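Local coordinates for citrate lyase subunit beta-like protein (Mycobacterium tuberculosis H37Rv, PDB 6CHU) that acts as a magnesium-dependent lyase of the HpcH/HpaI aldolase family, an essential bifunctional enzyme of itaconate dissimilation and leucine catabolism, at residues G143-I148 / D187-D192; W18-A23 / V213-H218; L98-S103 / L118-R123; R183-A188 / V209-T214. All blocks are in the same frame, centred on the assembly; numbering follows the deposited sequence.

Contact 1 of 4, residues G143-I148 / D187-D192. With MG (magnesium ion), chain B.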
loop_
_atom_site.group_PDB
_atom_site.type_symbol
_atom_site.label_atom_id
_atom_site.label_comp_id
_atom_site.label_asym_id
_atom_site.label_seq_id
_atom_site.Cartn_x
_atom_site.Cartn_y
_atom_site.Cartn_z
ATOM N N GLY A 143 6.905 12.101 6.062
ATOM C CA GLY A 143 6.902 13.492 5.635
ATOM C C GLY A 143 6.437 13.651 4.203
ATOM O O GLY A 143 7.110 13.189 3.276
ATOM N N ALA A 144 5.303 14.319 4.000
ATOM C CA ALA A 144 4.688 14.315 2.677
ATOM C C ALA A 144 5.438 15.216 1.697
ATOM O O ALA A 144 5.558 14.886 0.510
ATOM C CB ALA A 144 3.219 14.738 2.786
ATOM N N GLU A 145 5.937 16.367 2.155
ATOM C CA GLU A 145 6.495 17.321 1.198
ATOM C C GLU A 145 7.828 16.846 0.631
ATOM O O GLU A 145 8.058 16.954 -0.580
ATOM C CB GLU A 145 6.628 18.699 1.836
ATOM C CG GLU A 145 5.280 19.361 2.035
ATOM C CD GLU A 145 4.516 18.795 3.222
ATOM O OE1 GLU A 145 5.152 18.156 4.097
ATOM O OE2 GLU A 145 3.280 18.993 3.276
ATOM N N ASP A 146 8.731 16.343 1.486
ATOM C CA ASP A 146 9.982 15.776 0.973
ATOM C C ASP A 146 9.724 14.512 0.156
ATOM O O ASP A 146 10.450 14.243 -0.813
ATOM C CB ASP A 146 10.966 15.474 2.115
ATOM C CG ASP A 146 11.926 16.634 2.398
ATOM O OD1 ASP A 146 12.448 17.235 1.432
ATOM O OD2 ASP A 146 12.174 16.937 3.596
ATOM N N LEU A 147 8.699 13.735 0.514
ATOM C CA LEU A 147 8.347 12.575 -0.303
ATOM C C LEU A 147 8.048 13.008 -1.733
ATOM O O LEU A 147 8.652 12.508 -2.689
ATOM C CB LEU A 147 7.155 11.837 0.309
ATOM C CG LEU A 147 6.598 10.698 -0.549
ATOM C CD1 LEU A 147 7.600 9.567 -0.642
ATOM C CD2 LEU A 147 5.250 10.209 -0.014
ATOM N N ILE A 148 7.147 13.978 -1.894
ATOM C CA ILE A 148 6.784 14.434 -3.232
ATOM C C ILE A 148 7.967 15.098 -3.916
ATOM O O ILE A 148 8.168 14.944 -5.126
ATOM C CB ILE A 148 5.575 15.385 -3.155
ATOM C CG1 ILE A 148 4.340 14.623 -2.672
ATOM C CG2 ILE A 148 5.357 16.117 -4.503
ATOM C CD1 ILE A 148 3.837 13.590 -3.633
ATOM N N ASP A 187 2.337 11.157 12.875
ATOM C CA ASP A 187 1.731 11.605 11.626
ATOM C C ASP A 187 2.382 12.900 11.153
ATOM O O ASP A 187 2.906 13.685 11.952
ATOM C CB ASP A 187 0.221 11.802 11.797
ATOM C CG ASP A 187 -0.537 11.748 10.474
ATOM O OD1 ASP A 187 -0.069 11.107 9.521
ATOM O OD2 ASP A 187 -1.619 12.358 10.388
ATOM N N ALA A 188 2.331 13.121 9.838
ATOM C CA ALA A 188 3.046 14.210 9.183
ATOM C C ALA A 188 2.465 15.583 9.542
ATOM O O ALA A 188 1.290 15.732 9.909
ATOM C CB ALA A 188 3.013 14.035 7.660
ATOM N N VAL A 189 3.313 16.605 9.382
ATOM C CA VAL A 189 2.948 17.973 9.724
ATOM C C VAL A 189 1.936 18.523 8.732
ATOM O O VAL A 189 1.897 18.142 7.556
ATOM C CB VAL A 189 4.192 18.878 9.775
ATOM C CG1 VAL A 189 5.147 18.430 10.861
ATOM C CG2 VAL A 189 4.889 18.926 8.420
ATOM N N HIS A 190 1.123 19.453 9.212
ATOM C CA HIS A 190 0.134 20.159 8.408
ATOM C C HIS A 190 0.727 21.529 8.117
ATOM O O HIS A 190 0.692 22.409 8.975
ATOM C CB HIS A 190 -1.179 20.259 9.175
ATOM C CG HIS A 190 -2.357 20.586 8.316
ATOM N ND1 HIS A 190 -3.068 19.621 7.635
ATOM C CD2 HIS A 190 -2.957 21.767 8.039
ATOM C CE1 HIS A 190 -4.056 20.196 6.971
ATOM N NE2 HIS A 190 -4.004 21.499 7.192
ATOM N N LEU A 191 1.279 21.712 6.910
ATOM C CA LEU A 191 2.027 22.938 6.634
ATOM C C LEU A 191 1.139 24.172 6.568
ATOM O O LEU A 191 1.633 25.285 6.797
ATOM C CB LEU A 191 2.815 22.806 5.330
ATOM C CG LEU A 191 4.030 21.872 5.380
ATOM C CD1 LEU A 191 4.838 22.062 4.119
ATOM C CD2 LEU A 191 4.906 22.140 6.594
ATOM N N ASP A 192 -0.150 24.008 6.267
ATOM C CA ASP A 192 -1.070 25.145 6.183
ATOM C C ASP A 192 -1.528 25.487 7.596
ATOM O O ASP A 192 -2.546 24.988 8.083
ATOM C CB ASP A 192 -2.251 24.828 5.269
ATOM C CG ASP A 192 -3.087 26.058 4.945
ATOM O OD1 ASP A 192 -2.896 27.108 5.592
ATOM O OD2 ASP A 192 -3.942 25.979 4.042
HETATM MG MG MG B . 11.250 16.812 5.423
HETATM O O HOH W 1 3.941 16.647 5.858
HETATM O O HOH W 2 1.196 19.372 5.137
HETATM O O HOH W 3 9.265 16.937 4.528
HETATM O O HOH W 4 11.542 18.912 5.435
HETATM O O HOH W 5 13.121 16.542 6.313
#
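E145 and L191 reach toward each other and meet tip to tip, and the leucine methyl meets the CG-CD end of the glutamate, at its carboxylate. L191 CD1 rests 3.4 Å from E145 CD and just as near to E145 CG, while L191 CG comes within 3.6 Å of E145 OE2. The glutamate starts with CG anti to its own carbonyl carbon (chi1 -72°) and then bends, chi2 of 77° setting CD off the extended course. No direct hydrogen bond spans the two segments; water does that work. One molecule accepts from L191 N and donates to E145 OE2 (2.8 Å) and to V189 O. A second sits 2.6 Å from E145 OE1, accepts a hydrogen bond from A144 N and also lies beside V189 O. The carboxylate has a different water on each oxygen, which should limit its rotation.

This is the C-terminal mouth of a TIM barrel, where the turn after strand 137-142 faces the loop that follows strand 184-187. G143 occupies the N-cap of helix 144-151, and its CA packs on A188 CB at 4.4 Å. One residue beyond E145, D146 turns to the other task of this rim: its OD2 binds the magnesium ion at 2.0 Å, with E120 as the second protein ligand. A water on the metal also accepts from D146 N at 3.1 Å, tying the first turn of the helix to the coordination sphere. V264 of the second subunit packs on L191, and H267 of that same subunit hydrogen-bonds to E145 O.

Contact 2 of 4, residues W18-A23 / V213-H218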
loop_
_atom_site.group_PDB
_atom_site.type_symbol
_atom_site.label_atom_id
_atom_site.label_comp_id
_atom_site.label_asym_id
_atom_site.label_seq_id
_atom_site.Cartn_x
_atom_site.Cartn_y
_atom_site.Cartn_z
ATOM N N TRP A 18 3.461 17.171 19.400
ATOM C CA TRP A 18 4.884 17.412 19.233
ATOM C C TRP A 18 5.085 18.632 18.345
ATOM O O TRP A 18 4.317 18.871 17.410
ATOM C CB TRP A 18 5.572 16.198 18.610
ATOM C CG TRP A 18 5.641 15.003 19.510
ATOM C CD1 TRP A 18 4.738 14.623 20.464
ATOM C CD2 TRP A 18 6.672 14.012 19.511
ATOM N NE1 TRP A 18 5.155 13.445 21.063
ATOM C CE2 TRP A 18 6.345 13.063 20.500
ATOM C CE3 TRP A 18 7.850 13.849 18.779
ATOM C CZ2 TRP A 18 7.158 11.958 20.773
ATOM C CZ3 TRP A 18 8.661 12.747 19.057
ATOM C CH2 TRP A 18 8.304 11.822 20.040
ATOM N N LEU A 19 6.133 19.399 18.632
ATOM C CA LEU A 19 6.306 20.703 17.995
ATOM C C LEU A 19 7.752 20.887 17.562
ATOM O O LEU A 19 8.659 20.853 18.400
ATOM C CB LEU A 19 5.878 21.824 18.945
ATOM C CG LEU A 19 6.150 23.255 18.491
ATOM C CD1 LEU A 19 5.428 23.537 17.183
ATOM C CD2 LEU A 19 5.720 24.240 19.559
ATOM N N PHE A 20 7.961 21.091 16.259
ATOM C CA PHE A 20 9.267 21.515 15.767
ATOM C C PHE A 20 9.590 22.919 16.267
ATOM O O PHE A 20 8.750 23.821 16.224
ATOM C CB PHE A 20 9.308 21.525 14.238
ATOM C CG PHE A 20 9.571 20.191 13.611
ATOM C CD1 PHE A 20 10.838 19.609 13.660
ATOM C CD2 PHE A 20 8.562 19.535 12.920
ATOM C CE1 PHE A 20 11.075 18.378 13.057
ATOM C CE2 PHE A 20 8.787 18.308 12.324
ATOM C CZ PHE A 20 10.051 17.722 12.388
ATOM N N CYS A 21 10.830 23.103 16.715
ATOM C CA CYS A 21 11.378 24.424 17.017
ATOM C C CYS A 21 12.763 24.484 16.391
ATOM O O CYS A 21 13.644 23.686 16.770
ATOM C CB CYS A 21 11.438 24.669 18.527
ATOM S SG CYS A 21 12.076 26.282 19.022
ATOM N N PRO A 22 13.002 25.373 15.426
ATOM C CA PRO A 22 14.358 25.514 14.867
ATOM C C PRO A 22 15.372 25.808 15.966
ATOM O O PRO A 22 15.178 26.707 16.790
ATOM C CB PRO A 22 14.227 26.697 13.899
ATOM C CG PRO A 22 12.762 26.814 13.620
ATOM C CD PRO A 22 12.055 26.347 14.853
ATOM N N ALA A 23 16.475 25.051 15.961
ATOM C CA ALA A 23 17.455 25.160 17.038
ATOM C C ALA A 23 18.295 26.430 16.977
ATOM O O ALA A 23 19.044 26.685 17.923
ATOM C CB ALA A 23 18.384 23.939 17.042
ATOM N N VAL A 213 0.917 10.298 17.717
ATOM C CA VAL A 213 1.390 11.681 17.730
ATOM C C VAL A 213 1.006 12.329 16.406
ATOM O O VAL A 213 1.097 11.700 15.350
ATOM C CB VAL A 213 2.927 11.739 17.916
ATOM C CG1 VAL A 213 3.455 13.157 17.639
ATOM C CG2 VAL A 213 3.342 11.257 19.317
ATOM N N THR A 214 0.603 13.602 16.454
ATOM C CA THR A 214 0.633 14.460 15.274
ATOM C C THR A 214 1.690 15.531 15.507
ATOM O O THR A 214 1.623 16.266 16.500
ATOM C CB THR A 214 -0.732 15.097 15.006
ATOM O OG1 THR A 214 -1.618 14.101 14.482
ATOM C CG2 THR A 214 -0.607 16.237 13.983
ATOM N N VAL A 215 2.661 15.616 14.607
ATOM C CA VAL A 215 3.725 16.602 14.749
ATOM C C VAL A 215 3.259 17.922 14.152
ATOM O O VAL A 215 2.568 17.954 13.120
ATOM C CB VAL A 215 5.023 16.098 14.095
ATOM C CG1 VAL A 215 6.146 17.118 14.303
ATOM C CG2 VAL A 215 5.417 14.746 14.717
ATOM N N CYS A 216 3.605 19.016 14.829
ATOM C CA CYS A 216 3.176 20.361 14.471
ATOM C C CYS A 216 4.375 21.245 14.155
ATOM O O CYS A 216 5.478 21.022 14.658
ATOM C CB CYS A 216 2.384 21.003 15.607
ATOM S SG CYS A 216 0.938 20.067 16.092
ATOM N N ILE A 217 4.142 22.272 13.333
ATOM C CA ILE A 217 5.172 23.258 13.019
ATOM C C ILE A 217 4.844 24.634 13.568
ATOM O O ILE A 217 5.647 25.566 13.403
ATOM C CB ILE A 217 5.439 23.320 11.504
ATOM C CG1 ILE A 217 4.127 23.223 10.744
ATOM C CG2 ILE A 217 6.336 22.152 11.060
ATOM C CD1 ILE A 217 3.779 24.452 10.063
ATOM N N HIS A 218 3.708 24.793 14.246
ATOM C CA HIS A 218 3.367 26.060 14.882
ATOM C C HIS A 218 2.637 25.765 16.187
ATOM O O HIS A 218 1.803 24.848 16.231
ATOM C CB HIS A 218 2.488 26.925 13.968
ATOM C CG HIS A 218 2.336 28.342 14.427
ATOM N ND1 HIS A 218 1.366 28.734 15.325
ATOM C CD2 HIS A 218 3.019 29.463 14.097
ATOM C CE1 HIS A 218 1.461 30.037 15.531
ATOM N NE2 HIS A 218 2.456 30.503 14.800
HETATM O O HOH W 6 8.402 25.104 13.606
#
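W18 and L19 pair in parallel register with V215 and C216, the two short strand segments inclined by 25° and 4.6 Å apart at their closest. The first and last strands of an eight-stranded TIM barrel meet here, and their pairing closes the sheet on itself. Two backbone bonds join these segments: C216 N donates to W18 O at 2.7 Å, and F20 N to C216 O at 3.0 Å.

W18, V213 and V215 share the face that also carries I40 and L186 of adjoining strands. V213 crosses the indole at about a right angle, with both its methyls against the ring: V213 CG1 stands 3.5 Å from the centroid of the five-membered ring in a CH-pi contact, and V213 CG2 is 3.3 Å from W18 NE1. W18 CG, anti to the carbonyl carbon (chi1 -69°), is thereby set against V213 CG1. Farther along, F20 meets V215 obliquely, its CE2 3.5 Å from V215 CG1, while I217 CG2 approaches CD2 of the same ring. R72, a substrate-binding residue, lies close to this phenyl group. On the other face L19 and C216 emerge together, C216 packing against helix 221-228; L19 CD1 reaches the backbone at H218 N. Where the strands part, one water takes over, donating 2.9 Å to F20 O and 2.8 Å to I217 O.

Contact 3 of 4, residues L98-S103 / L118-R123. With MG (magnesium ion), chain B.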
loop_
_atom_site.group_PDB
_atom_site.type_symbol
_atom_site.label_atom_id
_atom_site.label_comp_id
_atom_site.label_asym_id
_atom_site.label_seq_id
_atom_site.Cartn_x
_atom_site.Cartn_y
_atom_site.Cartn_z
ATOM N N LEU A 98 15.796 11.093 12.583
ATOM C CA LEU A 98 16.619 10.950 11.391
ATOM C C LEU A 98 15.794 11.270 10.152
ATOM O O LEU A 98 14.908 10.479 9.793
ATOM C CB LEU A 98 17.171 9.530 11.299
ATOM C CG LEU A 98 17.942 9.219 10.006
ATOM C CD1 LEU A 98 19.241 9.976 9.946
ATOM C CD2 LEU A 98 18.168 7.701 9.863
ATOM N N PRO A 99 16.040 12.381 9.467
ATOM C CA PRO A 99 15.272 12.690 8.257
ATOM C C PRO A 99 15.799 11.885 7.081
ATOM O O PRO A 99 16.933 11.392 7.084
ATOM C CB PRO A 99 15.522 14.190 8.060
ATOM C CG PRO A 99 16.948 14.352 8.531
ATOM C CD PRO A 99 17.098 13.382 9.707
ATOM N N LYS A 100 14.958 11.786 6.051
ATOM C CA LYS A 100 15.271 10.999 4.861
ATOM C C LYS A 100 15.787 9.614 5.250
ATOM O O LYS A 100 16.718 9.081 4.641
ATOM C CB LYS A 100 16.282 11.718 3.952
ATOM C CG LYS A 100 15.700 12.915 3.144
ATOM C CD LYS A 100 15.588 14.193 3.996
ATOM C CE LYS A 100 14.948 15.339 3.197
ATOM N NZ LYS A 100 15.033 16.644 3.935
ATOM N N ALA A 101 15.182 9.025 6.280
ATOM C CA ALA A 101 15.625 7.705 6.721
ATOM C C ALA A 101 15.365 6.680 5.620
ATOM O O ALA A 101 14.232 6.540 5.146
ATOM C CB ALA A 101 14.907 7.301 8.011
ATOM N N GLU A 102 16.410 5.953 5.206
ATOM C CA GLU A 102 16.283 5.086 4.042
ATOM C C GLU A 102 16.779 3.663 4.222
ATOM O O GLU A 102 16.616 2.863 3.295
ATOM C CB GLU A 102 16.991 5.716 2.829
ATOM C CG GLU A 102 16.227 6.926 2.307
ATOM C CD GLU A 102 16.867 7.566 1.097
ATOM O OE1 GLU A 102 16.112 8.029 0.212
ATOM O OE2 GLU A 102 18.118 7.608 1.028
ATOM N N SER A 103 17.355 3.311 5.372
ATOM C CA SER A 103 17.797 1.936 5.570
ATOM C C SER A 103 17.936 1.652 7.057
ATOM O O SER A 103 18.127 2.563 7.866
ATOM C CB SER A 103 19.129 1.673 4.869
ATOM O OG SER A 103 20.177 2.351 5.544
ATOM N N LEU A 118 12.312 9.308 10.224
ATOM C CA LEU A 118 11.379 10.119 9.446
ATOM C C LEU A 118 11.523 9.672 7.996
ATOM O O LEU A 118 12.508 9.994 7.320
ATOM C CB LEU A 118 11.665 11.606 9.639
ATOM C CG LEU A 118 11.028 12.594 8.658
ATOM C CD1 LEU A 118 9.511 12.432 8.617
ATOM C CD2 LEU A 118 11.404 14.037 9.064
ATOM N N VAL A 119 10.549 8.896 7.533
ATOM C CA VAL A 119 10.517 8.395 6.164
ATOM C C VAL A 119 9.838 9.438 5.279
ATOM O O VAL A 119 8.681 9.808 5.508
ATOM C CB VAL A 119 9.787 7.044 6.092
ATOM C CG1 VAL A 119 9.546 6.628 4.634
ATOM C CG2 VAL A 119 10.600 5.965 6.827
ATOM N N GLU A 120 10.568 9.916 4.268
ATOM C CA GLU A 120 10.080 10.970 3.385
ATOM C C GLU A 120 10.707 10.844 2.002
ATOM O O GLU A 120 10.873 11.845 1.298
ATOM C CB GLU A 120 10.350 12.367 4.001
ATOM C CG GLU A 120 11.777 12.556 4.521
ATOM C CD GLU A 120 11.959 13.817 5.344
ATOM O OE1 GLU A 120 11.074 14.711 5.285
ATOM O OE2 GLU A 120 12.998 13.903 6.053
ATOM N N THR A 121 11.076 9.621 1.609
ATOM C CA THR A 121 11.560 9.314 0.272
ATOM C C THR A 121 11.021 7.948 -0.117
ATOM O O THR A 121 10.599 7.164 0.738
ATOM C CB THR A 121 13.095 9.277 0.179
ATOM O OG1 THR A 121 13.586 8.152 0.926
ATOM C CG2 THR A 121 13.721 10.561 0.724
ATOM N N ALA A 122 11.042 7.674 -1.426
ATOM C CA ALA A 122 10.570 6.386 -1.925
ATOM C C ALA A 122 11.378 5.232 -1.349
ATOM O O ALA A 122 10.811 4.197 -0.984
ATOM C CB ALA A 122 10.623 6.361 -3.450
ATOM N N ARG A 123 12.706 5.374 -1.279
ATOM C CA ARG A 123 13.518 4.293 -0.725
ATOM C C ARG A 123 13.138 4.020 0.723
ATOM O O ARG A 123 13.097 2.860 1.157
ATOM C CB ARG A 123 15.011 4.629 -0.827
ATOM C CG ARG A 123 15.912 3.556 -0.215
ATOM C CD ARG A 123 15.833 2.284 -1.035
ATOM N NE ARG A 123 16.507 2.457 -2.316
ATOM C CZ ARG A 123 17.760 2.088 -2.561
ATOM N NH1 ARG A 123 18.483 1.501 -1.613
ATOM N NH2 ARG A 123 18.285 2.300 -3.760
HETATM MG MG MG B . 11.250 16.812 5.423
HETATM O O HOH W 5 13.121 16.542 6.313
HETATM O O HOH W 7 13.140 8.629 3.670
HETATM O O HOH W 8 17.919 1.386 1.457
HETATM O O HOH W 3 9.265 16.937 4.528
HETATM O O HOH W 4 11.542 18.912 5.435
#
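The E120 carboxylate is shared between a metal and the main chain of K100: OE1 binds the magnesium ion at 2.1 Å, while OE2 accepts K100 N at 2.9 Å through its anti lone pair. The setting is the C-terminal rim of the TIM barrel, just beyond strands 95-98 and 114-119, which supplies the metal site. E120 CG takes the crowded position between backbone N and carbonyl carbon (chi1 48°), and the chain then runs extended. K100 curls past it, its CD 3.3 Å from E120 OE2, but its NZ stays beyond salt-bridge range there and pairs with E44 and D45, besides bonding to D146. A water ligand of the magnesium accepts from K100 NZ, so the lysine reaches the second shell of the metal. The backbones are held by L118 N to L98 O and by A101 N to L118 O.

Farther along, T121 crosses E102 at about a right angle, and its OG1 donates to the anti lone pair of E102 OE1 at 2.6 Å. That hydroxyl also caps the following helix at G124 N. A bridging water donates to T121 OG1 and A101 O, both at 2.8 Å, and accepts from E120 N at 2.9 Å.

Contact 4 of 4, residues R183-A188 / V209-T214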
loop_
_atom_site.group_PDB
_atom_site.type_symbol
_atom_site.label_atom_id
_atom_site.label_comp_id
_atom_site.label_asym_id
_atom_site.label_seq_id
_atom_site.Cartn_x
_atom_site.Cartn_y
_atom_site.Cartn_z
ATOM N N ARG A 183 6.688 0.363 17.701
ATOM C CA ARG A 183 7.238 1.715 17.705
ATOM C C ARG A 183 6.123 2.748 17.782
ATOM O O ARG A 183 4.969 2.481 17.429
ATOM C CB ARG A 183 8.081 1.970 16.454
ATOM C CG ARG A 183 9.005 0.802 16.040
ATOM C CD ARG A 183 9.931 0.358 17.174
ATOM N NE ARG A 183 11.018 -0.463 16.654
ATOM C CZ ARG A 183 11.817 -1.212 17.410
ATOM N NH1 ARG A 183 11.622 -1.269 18.725
ATOM N NH2 ARG A 183 12.798 -1.920 16.854
ATOM N N LEU A 184 6.481 3.948 18.246
ATOM C CA LEU A 184 5.563 5.077 18.143
ATOM C C LEU A 184 5.304 5.405 16.680
ATOM O O LEU A 184 6.209 5.332 15.846
ATOM C CB LEU A 184 6.143 6.314 18.823
ATOM C CG LEU A 184 5.970 6.620 20.303
ATOM C CD1 LEU A 184 6.413 8.054 20.516
ATOM C CD2 LEU A 184 4.542 6.459 20.736
ATOM N N ALA A 185 4.067 5.805 16.369
ATOM C CA ALA A 185 3.711 6.251 15.025
ATOM C C ALA A 185 3.399 7.742 15.064
ATOM O O ALA A 185 2.500 8.166 15.796
ATOM C CB ALA A 185 2.509 5.473 14.479
ATOM N N LEU A 186 4.126 8.523 14.266
ATOM C CA LEU A 186 3.978 9.976 14.233
ATOM C C LEU A 186 3.436 10.398 12.872
ATOM O O LEU A 186 4.020 10.060 11.835
ATOM C CB LEU A 186 5.321 10.669 14.504
ATOM C CG LEU A 186 5.985 10.495 15.878
ATOM C CD1 LEU A 186 6.615 9.109 16.033
ATOM C CD2 LEU A 186 7.059 11.548 16.010
ATOM N N ASP A 187 2.337 11.157 12.875
ATOM C CA ASP A 187 1.731 11.605 11.626
ATOM C C ASP A 187 2.382 12.900 11.153
ATOM O O ASP A 187 2.906 13.685 11.952
ATOM C CB ASP A 187 0.221 11.802 11.797
ATOM C CG ASP A 187 -0.537 11.748 10.474
ATOM O OD1 ASP A 187 -0.069 11.107 9.521
ATOM O OD2 ASP A 187 -1.619 12.358 10.388
ATOM N N ALA A 188 2.331 13.121 9.838
ATOM C CA ALA A 188 3.046 14.210 9.183
ATOM C C ALA A 188 2.465 15.583 9.542
ATOM O O ALA A 188 1.290 15.732 9.909
ATOM C CB ALA A 188 3.013 14.035 7.660
ATOM N N VAL A 209 -7.139 5.874 13.693
ATOM C CA VAL A 209 -6.484 4.657 13.198
ATOM C C VAL A 209 -5.282 4.253 14.038
ATOM O O VAL A 209 -4.644 3.230 13.742
ATOM C CB VAL A 209 -6.065 4.791 11.718
ATOM C CG1 VAL A 209 -7.299 5.080 10.849
ATOM C CG2 VAL A 209 -4.970 5.861 11.527
ATOM N N GLY A 210 -4.941 5.022 15.064
ATOM C CA GLY A 210 -3.920 4.619 16.006
ATOM C C GLY A 210 -2.564 5.278 15.878
ATOM O O GLY A 210 -1.592 4.761 16.446
ATOM N N PHE A 211 -2.448 6.380 15.148
ATOM C CA PHE A 211 -1.246 7.182 15.311
ATOM C C PHE A 211 -1.150 7.604 16.773
ATOM O O PHE A 211 -2.161 7.749 17.463
ATOM C CB PHE A 211 -1.261 8.410 14.388
ATOM C CG PHE A 211 -0.762 8.129 12.993
ATOM C CD1 PHE A 211 0.594 8.153 12.712
ATOM C CD2 PHE A 211 -1.656 7.829 11.964
ATOM C CE1 PHE A 211 1.066 7.889 11.431
ATOM C CE2 PHE A 211 -1.199 7.566 10.672
ATOM C CZ PHE A 211 0.172 7.600 10.403
ATOM N N ASP A 212 0.082 7.749 17.260
ATOM C CA ASP A 212 0.314 8.147 18.641
ATOM C C ASP A 212 0.513 9.638 18.793
ATOM O O ASP A 212 0.304 10.173 19.895
ATOM C CB ASP A 212 1.555 7.439 19.180
ATOM C CG ASP A 212 1.410 5.943 19.144
ATOM O OD1 ASP A 212 0.549 5.444 19.887
ATOM O OD2 ASP A 212 2.105 5.286 18.341
ATOM N N VAL A 213 0.917 10.298 17.717
ATOM C CA VAL A 213 1.390 11.681 17.730
ATOM C C VAL A 213 1.006 12.329 16.406
ATOM O O VAL A 213 1.097 11.700 15.350
ATOM C CB VAL A 213 2.927 11.739 17.916
ATOM C CG1 VAL A 213 3.455 13.157 17.639
ATOM C CG2 VAL A 213 3.342 11.257 19.317
ATOM N N THR A 214 0.603 13.602 16.454
ATOM C CA THR A 214 0.633 14.460 15.274
ATOM C C THR A 214 1.690 15.531 15.507
ATOM O O THR A 214 1.623 16.266 16.500
ATOM C CB THR A 214 -0.732 15.097 15.006
ATOM O OG1 THR A 214 -1.618 14.101 14.482
ATOM C CG2 THR A 214 -0.607 16.237 13.983
HETATM O O HOH W 9 -2.451 14.436 12.024
#
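L186 and D187 pair in parallel with V213 and T214 inside one beta-alpha-beta crossover of the TIM barrel, and the turn residues F211 and D212 extend the contact: strand 184-187 leads through helix 196-209 to its neighbour 213-216. The helix ends in a Schellman motif at G210, and the chain then enters the sheet. D187 N bonds to V213 O at 2.8 Å. Nearer the start of strand 184-187, A185 O accepts D212 N at 2.9 Å and, weakly, V213 N. D212 OD2 accepts A185 N at 2.8 Å on its anti lone pair, and D212 CB lies 3.5 Å from L184 CD2.

F211 packs on the D187 side of the sheet, against helices 165-180 and 196-209. D187 CB sits over its face, 4.0 Å from the ring centroid; D187 CG, anti to its backbone N (chi1 -158°), stays on that side of the ring and carries OD1 above it, toward the rim. A185 CB touches F211 CD1 at 3.7 Å. A water bridges D187 OD2 and T214 OG1, a hydroxyl also bonded to Y229. With W142 bonded to OD1 and R171 in a salt bridge with OD2, the buried D187 carboxylate is probably ionised and has polar partners on both oxygens.

The four contacts sample one eight-stranded barrel. Contact 3 comes first along the chain, linking the ends of strands 95-98 and 114-119; contact 1 follows with the ends of 137-142 and 184-187, and contact 4 continues from there. Contact 2 spans them all, joining first strand to last. Contacts 2 and 4 share V213 and T214 and lie on the two edges of strand 213-216; contacts 1 and 4 share D187 and A188. Contacts 1 and 3, with centres 13 Å apart, each supply one protein ligand of the magnesium ion, and K100 of contact 3 also bonds to D146. Closure lies between the first and last strands, the metal site on the rim of strands farther round the barrel.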